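Local coordinates for MSHA biogenesis protein MshE (PDB 5HTL) that binds the second messenger cyclic di-GMP through its MshEN domain and probably takes part in assembly of the MSHA pilus, at the interface of chains A and B. Residues are numbered along the deposited sequence; one frame, centred on the assembly and turned at random. Chains: chain A/B, MSHA biogenesis protein MshE.

The interface of chains A and B. Residues chain A 5-7; chain B 112, 115-116, 119.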
loop_
_atom_site.group_PDB
_atom_site.type_symbol
_atom_site.label_atom_id
_atom_site.label_comp_id
_atom_site.label_asym_id
_atom_site.label_seq_id
_atom_site.Cartn_x
_atom_site.Cartn_y
_atom_site.Cartn_z
ATOM N N LYS A 5 0.605 -7.528 -12.579
ATOM C CA LYS A 5 -0.149 -6.756 -11.595
ATOM C C LYS A 5 0.607 -5.649 -10.810
ATOM O O LYS A 5 0.223 -4.486 -10.927
ATOM C CB LYS A 5 -0.968 -7.679 -10.682
ATOM C CG LYS A 5 -2.390 -7.916 -11.179
ATOM C CD LYS A 5 -2.629 -9.373 -11.527
ATOM C CE LYS A 5 -2.662 -9.591 -13.029
ATOM N NZ LYS A 5 -2.155 -10.947 -13.381
ATOM N N LEU A 6 1.664 -5.938 -10.038
ATOM C CA LEU A 6 2.318 -7.239 -9.844
ATOM C C LEU A 6 3.236 -7.228 -8.621
ATOM O O LEU A 6 4.228 -6.505 -8.567
ATOM C CB LEU A 6 3.154 -7.642 -11.056
ATOM C CG LEU A 6 3.536 -6.533 -12.027
ATOM C CD1 LEU A 6 4.466 -5.540 -11.360
ATOM C CD2 LEU A 6 4.139 -7.171 -13.238
ATOM N N ARG A 7 2.910 -8.054 -7.646
ATOM C CA ARG A 7 3.781 -8.260 -6.509
ATOM C C ARG A 7 4.795 -9.332 -6.878
ATOM O O ARG A 7 4.601 -10.068 -7.852
ATOM C CB ARG A 7 2.932 -8.762 -5.351
ATOM C CG ARG A 7 2.279 -10.091 -5.681
ATOM C CD ARG A 7 1.130 -10.417 -4.757
ATOM N NE ARG A 7 -0.019 -9.579 -5.069
ATOM C CZ ARG A 7 -1.235 -9.764 -4.574
ATOM N NH1 ARG A 7 -1.464 -10.771 -3.739
ATOM N NH2 ARG A 7 -2.224 -8.949 -4.927
ATOM N N LEU B 112 0.462 -0.686 -4.583
ATOM C CA LEU B 112 0.221 -1.884 -5.374
ATOM C C LEU B 112 -1.225 -1.993 -5.840
ATOM O O LEU B 112 -1.507 -2.353 -6.986
ATOM C CB LEU B 112 0.593 -3.127 -4.558
ATOM C CG LEU B 112 0.322 -4.474 -5.228
ATOM C CD1 LEU B 112 1.163 -4.623 -6.510
ATOM C CD2 LEU B 112 0.536 -5.651 -4.252
ATOM N N GLN B 115 -1.991 0.383 -8.589
ATOM C CA GLN B 115 -1.373 -0.092 -9.820
ATOM C C GLN B 115 -2.227 -1.175 -10.482
ATOM O O GLN B 115 -2.450 -1.168 -11.698
ATOM C CB GLN B 115 0.042 -0.598 -9.539
ATOM C CG GLN B 115 1.043 0.508 -9.202
ATOM C CD GLN B 115 1.468 1.321 -10.419
ATOM O OE1 GLN B 115 1.205 0.940 -11.559
ATOM N NE2 GLN B 115 2.140 2.444 -10.176
ATOM N N GLU B 116 -2.729 -2.093 -9.668
ATOM C CA GLU B 116 -3.616 -3.146 -10.156
ATOM C C GLU B 116 -4.911 -2.563 -10.732
ATOM O O GLU B 116 -5.386 -2.994 -11.784
ATOM C CB GLU B 116 -3.904 -4.145 -9.025
ATOM C CG GLU B 116 -2.672 -4.950 -8.607
ATOM C CD GLU B 116 -2.908 -5.821 -7.385
ATOM O OE1 GLU B 116 -3.964 -5.664 -6.735
ATOM O OE2 GLU B 116 -2.039 -6.669 -7.077
ATOM N N LEU B 119 -4.323 -0.830 -14.197
ATOM C CA LEU B 119 -4.261 -1.839 -15.248
ATOM C C LEU B 119 -5.665 -2.266 -15.682
ATOM O O LEU B 119 -5.932 -2.468 -16.867
ATOM C CB LEU B 119 -3.501 -3.065 -14.746
ATOM C CG LEU B 119 -2.361 -3.619 -15.597
ATOM C CD1 LEU B 119 -1.964 -5.013 -15.128
ATOM C CD2 LEU B 119 -2.736 -3.617 -17.074
HETATM O O HOH W 1 0.216 -7.962 -7.646
#
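The start of the modelled N-terminal segment of one copy, A:Lys5 to A:Arg7, lies across helix 112-121 of the other, where A:Arg7 meets B:Glu116 in a salt bridge beside a few carbon contacts, a compact example of an ion pair reinforced by water and by carbon packing. The guanidinium nitrogen NH2 of A:Arg7 donates to the carboxylate oxygen OE2 of B:Glu116 at 3.1 Å, nearly straight at 169°. The acceptor sits in the guanidinium plane, at its edge, and offers the syn lone pair, while the two flat groups are almost coplanar. B:Glu116 reaches this point because its chain is extended beyond CG (chi2 173°), whereas A:Arg7 bends at chi3 (73°) to bring its head back to the helix. Water 1 links both the backbone N and the NE of A:Arg7 to the same carboxylate. It lies 2.7 Å from OE2 of B:Glu116 and 3.1 Å from NE of A:Arg7, while its link to the backbone N is bent. One carboxylate oxygen is thereby gripped both directly and through solvent, which should help to fix the rotation of the guanidinium.

Carbon contacts flank the polar pair. CD2 of B:Leu112 rests against CB of A:Arg7 at 4.1 Å, the two side chains crossing at about a right angle, and its other branch, CD1, lies against the main chain of A:Leu6, 3.8 Å from its N. Farther along the helix, the CG methylene of B:Glu116 comes 3.8 Å from CB of A:Lys5, a contact to be taken with caution because A:Lys5 is poorly ordered. The patch is small and not part of an exact two-fold. It holds A:Arg7, a residue of the cyclic di-GMP pocket, against the neighbouring copy and may help to place it for the ligand, but the structure alone does not show that this pairing forms in the cell.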